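Local coordinates for protein endo-xylogalacturonan hydrolase A (Aspergillus tubingensis, PDB 4C2L) that hydrolyses xylogalacturonan, the heavily xylose-substituted galacturonan of the hairy regions of pectin, as a secreted glycoside hydrolase of family 28, at residues 256-262 / 289-295; 328-334 / 357-363; 249-255 / 282-288. The contacts are given in a common frame with arbitrary orientation. Where two conformers were deposited one is given. Numbering follows the deposited sequence.

All three contacts are parallel pairings between successive coils of the beta-helix typical of family 28. Interactions 1 and 3 use the same two strands, 246-259 and 279-294: interaction 3 takes their earlier parts and interaction 1 the parts that follow, so the segments alternate along the chain and the centres lie about 17 Å apart. Interaction 2 follows on strands 319-329 and 331-332 with 350-358, the next two coils; its centre is about 9 Å from interaction 1 and 19 Å from interaction 3. V291 N to S329 O (2.7 Å), a probable hydrogen bond, joins interactions 1 and 2. Interaction 1 ends at T262, beside the probably catalytic H233, whereas interaction 3 carries a glycan at its other end.

Interaction 1 of 3, residues 256-262 / 289-295; sequences ATMINST and FTVDNSD. With NAG (2-acetamido-2-deoxy-beta-D-glucopyranose), chain D.
Strand 256-259 runs parallel to strand 289-291 (closest axis approach 4.7 Å, 15° between directions), in the register A256-F289, T257-T290, M258-V291, I259-D292. A256 O accepts from T290 N (2.8 Å), while A256 CB sits over the ring face of F289 (chi1 -84°), 3.5 Å from its centroid and 9° off the normal, a CH-pi contact. T257 turns to the opposite face with T290. M258 N donates to T290 O and M258 O accepts from D292 N (both 2.9 Å); in m, m, m, M258 has its CG 3.8 Å from F289 CD2. This is the coil-to-coil ladder of a right-handed parallel beta-helix. After I259 the chains turn together: N260 (phi/psi 52/38) and N293 (64/29) are both left-handed. N260 N bonds D292 O (2.9 Å), and N260 OD1 accepts from N293 ND2 (2.9 Å), pairing equivalent asparagines of adjacent coils, while N260 ND2 is bonded to C1 of NAG (1.4 Å). S261 N donates to S294 OG (3.1 Å), and S261 O accepts from D295 N (2.9 Å). T262, chi1 p, brings CG2 to 4.1 Å from D295 OD2, D295 OD1 being hydrogen-bonded to S333 OG; the T262 and H233 side chains, the latter probably catalytic, approach to about 4 Å (nearest atoms).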
loop_
_atom_site.group_PDB
_atom_site.type_symbol
_atom_site.label_atom_id
_atom_site.label_comp_id
_atom_site.label_asym_id
_atom_site.label_seq_id
_atom_site.Cartn_x
_atom_site.Cartn_y
_atom_site.Cartn_z
ATOM N N ALA A 256 11.032 -7.453 -5.599
ATOM C CA ALA A 256 9.991 -6.582 -6.142
ATOM C C ALA A 256 10.196 -6.341 -7.624
ATOM O O ALA A 256 11.254 -5.872 -8.053
ATOM C CB ALA A 256 9.965 -5.248 -5.412
ATOM N N THR A 257 9.177 -6.652 -8.405
ATOM C CA THR A 257 9.194 -6.310 -9.824
ATOM C C THR A 257 8.287 -5.110 -10.015
ATOM O O THR A 257 7.061 -5.211 -9.853
ATOM C CB THR A 257 8.719 -7.494 -10.672
ATOM O OG1 THR A 257 9.568 -8.615 -10.405
ATOM C CG2 THR A 257 8.763 -7.144 -12.194
ATOM N N MET A 258 8.905 -3.975 -10.344
ATOM C CA MET A 258 8.240 -2.691 -10.425
ATOM C C MET A 258 8.177 -2.268 -11.890
ATOM O O MET A 258 9.206 -1.967 -12.515
ATOM C CB MET A 258 9.005 -1.650 -9.589
ATOM C CG MET A 258 9.231 -2.069 -8.133
ATOM S SD MET A 258 7.724 -2.535 -7.250
ATOM C CE MET A 258 6.957 -0.941 -7.106
ATOM N N ILE A 259 6.966 -2.272 -12.430
ATOM C CA ILE A 259 6.732 -2.056 -13.850
ATOM C C ILE A 259 5.951 -0.758 -14.037
ATOM O O ILE A 259 4.914 -0.563 -13.393
ATOM C CB ILE A 259 5.899 -3.229 -14.431
ATOM C CG1 ILE A 259 6.613 -4.568 -14.196
ATOM C CG2 ILE A 259 5.603 -2.984 -15.904
ATOM C CD1 ILE A 259 5.719 -5.793 -14.298
ATOM N N ASN A 260 6.441 0.137 -14.896
ATOM C CA ASN A 260 5.713 1.365 -15.214
ATOM C C ASN A 260 5.298 2.148 -13.979
ATOM O O ASN A 260 4.202 2.707 -13.933
ATOM C CB ASN A 260 4.442 1.036 -16.014
ATOM C CG ASN A 260 4.740 0.551 -17.408
ATOM O OD1 ASN A 260 5.886 0.555 -17.849
ATOM N ND2 ASN A 260 3.698 0.114 -18.113
ATOM N N SER A 261 6.163 2.179 -12.971
ATOM C CA SER A 261 5.856 2.872 -11.733
ATOM C C SER A 261 6.549 4.248 -11.722
ATOM O O SER A 261 7.506 4.476 -12.476
ATOM C CB SER A 261 6.242 1.989 -10.536
ATOM O OG SER A 261 5.432 0.801 -10.505
ATOM N N THR A 262 6.061 5.177 -10.911
ATOM C CA THR A 262 6.706 6.499 -10.889
ATOM C C THR A 262 8.081 6.412 -10.228
ATOM O O THR A 262 9.001 7.129 -10.602
ATOM C CB THR A 262 5.852 7.572 -10.182
ATOM O OG1 THR A 262 5.528 7.123 -8.866
ATOM C CG2 THR A 262 4.563 7.875 -10.972
ATOM N N PHE A 289 15.353 -5.738 -6.519
ATOM C CA PHE A 289 14.326 -5.063 -7.296
ATOM C C PHE A 289 14.634 -5.145 -8.772
ATOM O O PHE A 289 15.786 -4.949 -9.198
ATOM C CB PHE A 289 14.215 -3.585 -6.941
ATOM C CG PHE A 289 13.344 -3.295 -5.744
ATOM C CD1 PHE A 289 13.601 -3.883 -4.505
ATOM C CD2 PHE A 289 12.296 -2.385 -5.849
ATOM C CE1 PHE A 289 12.807 -3.597 -3.397
ATOM C CE2 PHE A 289 11.490 -2.091 -4.743
ATOM C CZ PHE A 289 11.751 -2.689 -3.519
ATOM N N THR A 290 13.592 -5.421 -9.541
ATOM C CA THR A 290 13.654 -5.316 -10.989
ATOM C C THR A 290 12.872 -4.087 -11.399
ATOM O O THR A 290 11.688 -3.944 -11.068
ATOM C CB THR A 290 13.101 -6.596 -11.641
ATOM O OG1 THR A 290 13.924 -7.696 -11.225
ATOM C CG2 THR A 290 13.124 -6.491 -13.158
ATOM N N VAL A 291 13.554 -3.176 -12.079
ATOM C CA VAL A 291 12.961 -1.947 -12.557
ATOM C C VAL A 291 12.652 -2.155 -14.048
ATOM O O VAL A 291 13.545 -2.469 -14.851
ATOM C CB VAL A 291 13.920 -0.747 -12.338
ATOM C CG1 VAL A 291 13.285 0.560 -12.791
ATOM C CG2 VAL A 291 14.338 -0.673 -10.865
ATOM N N ASP A 292 11.381 -2.009 -14.402
ATOM C CA ASP A 292 10.946 -2.157 -15.788
ATOM C C ASP A 292 10.166 -0.925 -16.192
ATOM O O ASP A 292 8.963 -0.825 -15.940
ATOM C CB ASP A 292 10.112 -3.435 -15.935
ATOM C CG ASP A 292 9.529 -3.617 -17.335
ATOM O OD1 ASP A 292 9.789 -2.780 -18.230
ATOM O OD2 ASP A 292 8.773 -4.599 -17.514
ATOM N N ASN A 293 10.862 0.032 -16.802
ATOM C CA ASN A 293 10.235 1.239 -17.317
ATOM C C ASN A 293 9.611 2.115 -16.213
ATOM O O ASN A 293 8.645 2.829 -16.449
ATOM C CB ASN A 293 9.183 0.883 -18.399
ATOM C CG ASN A 293 8.822 2.065 -19.265
ATOM O OD1 ASN A 293 9.695 2.804 -19.707
ATOM N ND2 ASN A 293 7.526 2.258 -19.513
ATOM N N SER A 294 10.178 2.061 -15.008
ATOM C CA SER A 294 9.772 2.973 -13.935
ATOM C C SER A 294 10.549 4.285 -14.044
ATOM O O SER A 294 11.671 4.291 -14.550
ATOM C CB SER A 294 9.980 2.306 -12.585
ATOM O OG SER A 294 9.073 1.217 -12.456
ATOM N N ASP A 295 9.973 5.398 -13.602
ATOM C CA ASP A 295 10.615 6.698 -13.863
ATOM C C ASP A 295 11.924 6.907 -13.091
ATOM O O ASP A 295 12.893 7.435 -13.637
ATOM C CB ASP A 295 9.649 7.860 -13.646
ATOM C CG ASP A 295 8.400 7.755 -14.514
ATOM O OD1 ASP A 295 8.493 7.262 -15.661
ATOM O OD2 ASP A 295 7.325 8.164 -14.031
HETATM C C1 NAG D . 3.910 -0.326 -19.466
HETATM C C2 NAG D . 2.747 -1.172 -19.963
HETATM C C3 NAG D . 2.838 -1.435 -21.468
HETATM C C4 NAG D . 3.046 -0.134 -22.233
HETATM C C5 NAG D . 4.276 0.564 -21.649
HETATM C C6 NAG D . 4.597 1.868 -22.370
HETATM C C7 NAG D . 1.824 -2.991 -18.625
HETATM C C8 NAG D . 2.140 -4.342 -18.061
HETATM N N2 NAG D . 2.818 -2.456 -19.314
HETATM O O3 NAG D . 1.655 -2.086 -21.879
HETATM O O4 NAG D . 3.233 -0.397 -23.614
HETATM O O5 NAG D . 4.043 0.833 -20.266
HETATM O O6 NAG D . 3.498 2.738 -22.238
HETATM O O7 NAG D . 0.729 -2.442 -18.458
HETATM O O HOH W 1 13.082 -8.796 -8.478
HETATM O O HOH W 2 7.182 -1.789 -19.183
#

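Interaction 2 of 3, residues 328-334 / 357-363; sequences FSGTTSD and GFDVKAP
Two extended segments run side by side, their end-to-end directions 14° apart, with F328 opposite F358, S329 nearest V360, T331 opposite K361 and T332 opposite A362. The uneven register goes with two local departures from strand geometry: D359 has psi near 24°, and G330 takes phi/psi 113/-162, where a beta carbon would collide with the preceding carbonyl. Backbone hydrogen bonds run from F328 N to G357 O (3.0 Å), D359 N to F328 O (2.8 Å), K361 N to G330 O (3.1 Å) and T332 N to K361 O (3.0 Å); one water joins G330 N (2.9 Å) to D359 O (3.1 Å). G357 is left-handed (53/42).

F328 (chi1 -86°, chi2 48°) leads its ring away, onto a stack with F289 of the preceding coil. With chi1 t and chi2 80°, F358 brings CD1 to 3.9 Å from F328 CB, and V360, also t, brings CG2 to 3.7 Å from F328 CB. The alignment of F328 with F358, and of F289 with F328, is the coil-to-coil stacking of like side chains characteristic of the parallel beta-helix; F358 and V360 both reach A297, on a strand of another face of the helix. T332, chi1 p, sets CG2 3.9 Å from V360 CG1 and OG1 3.2 Å from A362 CA. K361 (m, t, t, p) carries its amine away from the partner. P363, C-gamma exo, has the second-largest covered area: its CD lies 3.2 Å from both T332 O and S333 O, and its CG 3.3 Å from D334 OD1.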
loop_
_atom_site.group_PDB
_atom_site.type_symbol
_atom_site.label_atom_id
_atom_site.label_comp_id
_atom_site.label_asym_id
_atom_site.label_seq_id
_atom_site.Cartn_x
_atom_site.Cartn_y
_atom_site.Cartn_z
ATOM N N PHE A 328 19.562 -3.835 -7.403
ATOM C CA PHE A 328 18.553 -3.274 -8.284
ATOM C C PHE A 328 19.033 -3.463 -9.718
ATOM O O PHE A 328 20.188 -3.155 -10.045
ATOM C CB PHE A 328 18.352 -1.783 -8.025
ATOM C CG PHE A 328 17.370 -1.467 -6.922
ATOM C CD1 PHE A 328 17.438 -2.108 -5.685
ATOM C CD2 PHE A 328 16.393 -0.487 -7.119
ATOM C CE1 PHE A 328 16.540 -1.793 -4.668
ATOM C CE2 PHE A 328 15.495 -0.162 -6.104
ATOM C CZ PHE A 328 15.565 -0.819 -4.881
ATOM N N SER A 329 18.144 -3.938 -10.575
ATOM C CA SER A 329 18.483 -4.054 -11.988
ATOM C C SER A 329 17.345 -3.570 -12.871
ATOM O O SER A 329 16.240 -3.297 -12.389
ATOM C CB SER A 329 18.874 -5.492 -12.318
ATOM O OG SER A 329 17.793 -6.374 -12.055
ATOM N N GLY A 330 17.628 -3.449 -14.162
ATOM C CA GLY A 330 16.626 -3.065 -15.130
ATOM C C GLY A 330 16.866 -1.710 -15.747
ATOM O O GLY A 330 17.975 -1.166 -15.684
ATOM N N THR A 331 15.807 -1.171 -16.342
ATOM C CA THR A 331 15.875 0.019 -17.164
ATOM C C THR A 331 14.747 0.939 -16.754
ATOM O O THR A 331 13.595 0.503 -16.637
ATOM C CB THR A 331 15.712 -0.343 -18.665
ATOM O OG1 THR A 331 16.570 -1.448 -18.980
ATOM C CG2 THR A 331 16.070 0.824 -19.558
ATOM N N THR A 332 15.078 2.210 -16.547
ATOM C CA THR A 332 14.074 3.223 -16.263
ATOM C C THR A 332 13.367 3.663 -17.549
ATOM O O THR A 332 13.731 3.241 -18.647
ATOM C CB THR A 332 14.669 4.453 -15.551
ATOM O OG1 THR A 332 15.795 4.949 -16.293
ATOM C CG2 THR A 332 15.111 4.103 -14.117
ATOM N N SER A 333 12.361 4.513 -17.392
ATOM C CA SER A 333 11.639 5.100 -18.507
ATOM C C SER A 333 12.444 6.227 -19.162
ATOM O O SER A 333 13.503 6.616 -18.663
ATOM C CB SER A 333 10.314 5.672 -18.008
ATOM O OG SER A 333 10.538 6.879 -17.304
ATOM N N ASP A 334 11.906 6.765 -20.256
ATOM C CA ASP A 334 12.465 7.938 -20.935
ATOM C C ASP A 334 12.360 9.209 -20.110
ATOM O O ASP A 334 13.075 10.170 -20.369
ATOM C CB ASP A 334 11.710 8.206 -22.247
ATOM C CG ASP A 334 11.919 7.130 -23.277
ATOM O OD1 ASP A 334 13.010 6.518 -23.314
ATOM O OD2 ASP A 334 10.981 6.903 -24.073
ATOM N N GLY A 357 25.241 -3.119 -5.767
ATOM C CA GLY A 357 24.644 -3.865 -6.877
ATOM C C GLY A 357 23.565 -3.071 -7.587
ATOM O O GLY A 357 22.500 -3.607 -7.933
ATOM N N PHE A 358 23.824 -1.786 -7.798
ATOM C CA PHE A 358 22.859 -0.912 -8.437
ATOM C C PHE A 358 23.185 -0.876 -9.922
ATOM O O PHE A 358 24.067 -0.134 -10.349
ATOM C CB PHE A 358 22.954 0.482 -7.823
ATOM C CG PHE A 358 21.833 1.402 -8.203
ATOM C CD1 PHE A 358 20.598 1.317 -7.571
ATOM C CD2 PHE A 358 22.027 2.383 -9.167
ATOM C CE1 PHE A 358 19.570 2.181 -7.910
ATOM C CE2 PHE A 358 21.005 3.255 -9.513
ATOM C CZ PHE A 358 19.773 3.153 -8.882
ATOM N N ASP A 359 22.477 -1.689 -10.699
ATOM C CA ASP A 359 22.828 -1.915 -12.104
ATOM C C ASP A 359 21.785 -1.346 -13.054
ATOM O O ASP A 359 21.675 -1.774 -14.197
ATOM C CB ASP A 359 23.019 -3.411 -12.365
ATOM C CG ASP A 359 24.239 -3.984 -11.645
ATOM O OD1 ASP A 359 25.120 -3.202 -11.222
ATOM O OD2 ASP A 359 24.319 -5.225 -11.499
ATOM N N VAL A 360 21.042 -0.360 -12.581
ATOM C CA VAL A 360 19.964 0.243 -13.347
ATOM C C VAL A 360 20.465 1.298 -14.330
ATOM O O VAL A 360 21.304 2.138 -13.991
ATOM C CB VAL A 360 18.895 0.834 -12.396
ATOM C CG1 VAL A 360 17.709 1.363 -13.187
ATOM C CG2 VAL A 360 18.428 -0.238 -11.428
ATOM N N LYS A 361 19.952 1.243 -15.556
ATOM C CA LYS A 361 20.302 2.216 -16.583
ATOM C C LYS A 361 19.065 2.887 -17.148
ATOM O O LYS A 361 17.978 2.308 -17.127
ATOM C CB LYS A 361 21.080 1.523 -17.711
ATOM C CG LYS A 361 22.495 1.120 -17.314
ATOM C CD LYS A 361 23.140 0.217 -18.356
ATOM C CE LYS A 361 24.661 0.293 -18.287
ATOM N NZ LYS A 361 25.189 0.197 -16.895
ATOM N N ALA A 362 19.235 4.106 -17.651
ATOM C CA ALA A 362 18.205 4.787 -18.419
ATOM C C ALA A 362 18.187 4.169 -19.840
ATOM O O ALA A 362 19.096 3.423 -20.179
ATOM C CB ALA A 362 18.489 6.276 -18.456
ATOM N N PRO A 363 17.134 4.431 -20.638
ATOM C CA PRO A 363 17.085 3.881 -22.006
ATOM C C PRO A 363 18.321 4.213 -22.866
ATOM O O PRO A 363 18.759 3.372 -23.653
ATOM C CB PRO A 363 15.821 4.524 -22.577
ATOM C CG PRO A 363 14.919 4.605 -21.375
ATOM C CD PRO A 363 15.848 5.060 -20.275
HETATM O O HOH W 3 20.151 -4.259 -15.351
#

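Interaction 3 of 3, residues 249-255 / 282-288; sequences KNIYVTG and SNVTFND. With NAG (2-acetamido-2-deoxy-beta-D-glucopyranose), chain B; NAG (2-acetamido-2-deoxy-beta-D-glucopyranose), chain C; SO4 (sulfate ion), chain I; SO4 (sulfate ion), chain J.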
loop_
_atom_site.group_PDB
_atom_site.type_symbol
_atom_site.label_atom_id
_atom_site.label_comp_id
_atom_site.label_asym_id
_atom_site.label_seq_id
_atom_site.Cartn_x
_atom_site.Cartn_y
_atom_site.Cartn_z
ATOM N N LYS A 249 10.285 1.678 11.053
ATOM C CA LYS A 249 11.495 0.905 11.320
ATOM C C LYS A 249 11.421 -0.568 11.028
ATOM O O LYS A 249 10.332 -1.162 11.011
ATOM C CB LYS A 249 11.973 1.108 12.763
ATOM C CG LYS A 249 10.949 0.858 13.824
ATOM C CD LYS A 249 11.434 1.393 15.170
ATOM C CE LYS A 249 10.503 0.897 16.250
ATOM N NZ LYS A 249 10.971 1.341 17.592
ATOM N N ASN A 250 12.594 -1.159 10.812
ATOM C CA ASN A 250 12.719 -2.616 10.737
ATOM C C ASN A 250 11.850 -3.187 9.619
ATOM O O ASN A 250 10.965 -4.046 9.831
ATOM C CB ASN A 250 12.409 -3.238 12.096
ATOM C CG ASN A 250 13.249 -2.628 13.207
ATOM O OD1 ASN A 250 14.451 -2.380 13.020
ATOM N ND2 ASN A 250 12.624 -2.353 14.356
ATOM N N ILE A 251 12.143 -2.701 8.420
ATOM C CA ILE A 251 11.394 -3.066 7.213
ATOM C C ILE A 251 12.311 -3.835 6.280
ATOM O O ILE A 251 13.450 -3.408 6.037
ATOM C CB ILE A 251 10.908 -1.800 6.478
ATOM C CG1 ILE A 251 10.116 -0.836 7.402
ATOM C CG2 ILE A 251 10.150 -2.147 5.199
ATOM C CD1 ILE A 251 8.835 -1.396 7.978
ATOM N N TYR A 252 11.812 -4.944 5.725
ATOM C CA TYR A 252 12.608 -5.705 4.769
ATOM C C TYR A 252 11.761 -6.003 3.543
ATOM O O TYR A 252 10.714 -6.645 3.652
ATOM C CB TYR A 252 13.125 -6.996 5.414
ATOM C CG TYR A 252 13.999 -7.781 4.469
ATOM C CD1 TYR A 252 15.319 -7.386 4.231
ATOM C CD2 TYR A 252 13.493 -8.879 3.781
ATOM C CE1 TYR A 252 16.125 -8.085 3.333
ATOM C CE2 TYR A 252 14.292 -9.590 2.887
ATOM C CZ TYR A 252 15.595 -9.178 2.665
ATOM O OH TYR A 252 16.381 -9.863 1.757
ATOM N N VAL A 253 12.211 -5.534 2.389
ATOM C CA VAL A 253 11.479 -5.734 1.140
ATOM C C VAL A 253 12.417 -6.433 0.171
ATOM O O VAL A 253 13.507 -5.943 -0.098
ATOM C CB VAL A 253 11.031 -4.417 0.502
ATOM C CG1 VAL A 253 10.290 -4.707 -0.803
ATOM C CG2 VAL A 253 10.125 -3.632 1.451
ATOM N N THR A 254 11.997 -7.573 -0.346
ATOM C CA THR A 254 12.830 -8.288 -1.323
ATOM C C THR A 254 11.990 -8.830 -2.477
ATOM O O THR A 254 10.820 -9.166 -2.296
ATOM C CB THR A 254 13.652 -9.409 -0.646
ATOM O OG1 THR A 254 14.662 -9.891 -1.557
ATOM C CG2 THR A 254 12.739 -10.571 -0.164
ATOM N N GLY A 255 12.592 -8.895 -3.659
ATOM C CA GLY A 255 11.957 -9.545 -4.810
ATOM C C GLY A 255 10.816 -8.747 -5.407
ATOM O O GLY A 255 9.745 -9.296 -5.689
ATOM N N SER A 282 14.454 3.905 10.276
ATOM C CA SER A 282 15.631 3.120 10.645
ATOM C C SER A 282 15.532 1.659 10.253
ATOM O O SER A 282 14.501 1.018 10.426
ATOM C CB SER A 282 15.950 3.276 12.140
ATOM O OG SER A 282 14.976 2.654 12.950
ATOM N N ASN A 283 16.627 1.140 9.696
ATOM C CA ASN A 283 16.707 -0.266 9.316
ATOM C C ASN A 283 15.638 -0.628 8.289
ATOM O O ASN A 283 14.712 -1.385 8.579
ATOM C CB ASN A 283 16.642 -1.174 10.548
ATOM C CG ASN A 283 16.657 -2.652 10.203
ATOM O OD1 ASN A 283 17.194 -3.068 9.170
ATOM N ND2 ASN A 283 16.062 -3.454 11.068
ATOM N N VAL A 284 15.789 -0.070 7.098
ATOM C CA VAL A 284 14.908 -0.381 5.984
ATOM C C VAL A 284 15.770 -0.895 4.847
ATOM O O VAL A 284 16.686 -0.217 4.405
ATOM C CB VAL A 284 14.088 0.842 5.543
ATOM C CG1 VAL A 284 13.253 0.501 4.315
ATOM C CG2 VAL A 284 13.198 1.319 6.695
ATOM N N THR A 285 15.456 -2.096 4.373
ATOM C CA THR A 285 16.195 -2.669 3.248
ATOM C C THR A 285 15.278 -2.894 2.049
ATOM O O THR A 285 14.202 -3.473 2.196
ATOM C CB THR A 285 16.805 -4.020 3.651
ATOM O OG1 THR A 285 17.788 -3.805 4.669
ATOM C CG2 THR A 285 17.471 -4.706 2.429
ATOM N N PHE A 286 15.736 -2.448 0.881
ATOM C CA PHE A 286 15.069 -2.685 -0.387
ATOM C C PHE A 286 16.059 -3.562 -1.151
ATOM O O PHE A 286 17.130 -3.088 -1.547
ATOM C CB PHE A 286 14.874 -1.388 -1.162
ATOM C CG PHE A 286 14.110 -0.309 -0.426
ATOM C CD1 PHE A 286 14.783 0.613 0.383
ATOM C CD2 PHE A 286 12.731 -0.172 -0.590
ATOM C CE1 PHE A 286 14.082 1.630 1.036
ATOM C CE2 PHE A 286 12.026 0.840 0.063
ATOM C CZ PHE A 286 12.708 1.744 0.872
ATOM N N ASN A 287 15.704 -4.824 -1.349
ATOM C CA ASN A 287 16.609 -5.806 -1.964
ATOM C C ASN A 287 16.012 -6.482 -3.198
ATOM O O ASN A 287 14.814 -6.759 -3.238
ATOM C CB ASN A 287 16.970 -6.876 -0.934
ATOM C CG ASN A 287 17.944 -7.903 -1.481
ATOM O OD1 ASN A 287 19.084 -7.574 -1.835
ATOM N ND2 ASN A 287 17.502 -9.159 -1.552
ATOM N N ASP A 288 16.846 -6.762 -4.201
ATOM C CA ASP A 288 16.403 -7.579 -5.342
ATOM C C ASP A 288 15.187 -6.963 -6.043
ATOM O O ASP A 288 14.111 -7.583 -6.123
ATOM C CB ASP A 288 16.065 -9.004 -4.878
ATOM C CG ASP A 288 17.286 -9.899 -4.746
ATOM O OD1 ASP A 288 18.430 -9.440 -4.991
ATOM O OD2 ASP A 288 17.101 -11.084 -4.385
HETATM C C1 NAG B . 15.983 -4.868 10.849
HETATM C C2 NAG B . 16.175 -5.604 12.178
HETATM C C3 NAG B . 15.927 -7.102 12.024
HETATM C C4 NAG B . 14.596 -7.375 11.311
HETATM C C5 NAG B . 14.500 -6.533 10.020
HETATM C C6 NAG B . 13.188 -6.680 9.231
HETATM C C7 NAG B . 17.858 -4.660 13.676
HETATM C C8 NAG B . 19.327 -4.579 13.986
HETATM N N2 NAG B . 17.538 -5.414 12.632
HETATM O O3 NAG B . 15.928 -7.702 13.304
HETATM O O4 NAG B . 14.521 -8.765 11.025
HETATM O O5 NAG B . 14.706 -5.164 10.313
HETATM O O6 NAG B . 12.055 -6.544 10.062
HETATM O O7 NAG B . 17.042 -4.049 14.367
HETATM C C1 NAG C . 13.273 -9.305 11.514
HETATM C C2 NAG C . 12.996 -10.645 10.818
HETATM C C3 NAG C . 11.839 -11.445 11.418
HETATM C C4 NAG C . 11.726 -11.341 12.936
HETATM C C5 NAG C . 11.987 -9.907 13.415
HETATM C C6 NAG C . 12.011 -9.829 14.935
HETATM C C7 NAG C . 13.601 -10.692 8.470
HETATM C C8 NAG C . 13.174 -10.443 7.050
HETATM N N2 NAG C . 12.697 -10.442 9.411
HETATM O O3 NAG C . 12.068 -12.791 11.089
HETATM O O4 NAG C . 10.442 -11.787 13.337
HETATM O O5 NAG C . 13.236 -9.446 12.922
HETATM O O6 NAG C . 13.098 -10.604 15.386
HETATM O O7 NAG C . 14.730 -11.094 8.731
HETATM S S SO4 I . 19.949 -12.390 -2.918
HETATM O O1 SO4 I . 19.647 -12.457 -4.365
HETATM O O2 SO4 I . 21.328 -11.883 -2.728
HETATM O O3 SO4 I . 19.836 -13.741 -2.321
HETATM O O4 SO4 I . 18.987 -11.483 -2.253
HETATM S S SO4 J . 14.397 -0.423 17.389
HETATM O O1 SO4 J . 14.966 0.479 16.357
HETATM O O2 SO4 J . 15.500 -0.873 18.276
HETATM O O3 SO4 J . 13.754 -1.612 16.783
HETATM O O4 SO4 J . 13.390 0.343 18.167
HETATM O O HOH W 4 15.556 0.097 13.849
HETATM O O HOH W 5 15.861 -4.375 7.096
HETATM O O HOH W 6 14.210 -11.960 -3.097
#
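T285, I251 and V253 lose the most surface and occupy the two faces of one parallel pairing whose strand axes lie 4.7 Å apart and differ by 1° in direction. T285 is on the outer face: its CB lies 3.7 Å from CD1 of Y252. T285 N donates to I251 O and T285 O accepts from V253 N, both 2.9 Å. I251 and V253 face the other way, into the beta-helix; I251 CG1 meets V284 CG2 at 3.8 Å. I251 N is bonded to N283 O (2.9 Å), and V253 O accepts from N287 N (2.8 Å); the nearest CA pairs run one to one from K249-S282 to G255-D288 at 4.6 to 5.0 Å.

After the K249-S282 bridge both chains turn a corner at the left-handed N250 and N283, where N283 ND2 donates to N250 OD1 (2.7 Å) and carries the N-linked glycan through C1 of NAG (chain B; 1.4 Å), whose O6 donates to N250 O (2.7 Å). At the far end N287 ND2 donates to T254 OG1 (2.9 Å) and to sulfate O4 (chain I; 2.8 Å), the sulfate probably from the crystallisation liquor.

Strand 222-225 pairs with 249-255: V222 meets I251 and V224 meets V253. Beyond 282-288 follows strand 319-329: T285 touches V324, F286 touches F328, and N287 OD1 is hydrogen-bonded to S326 OG.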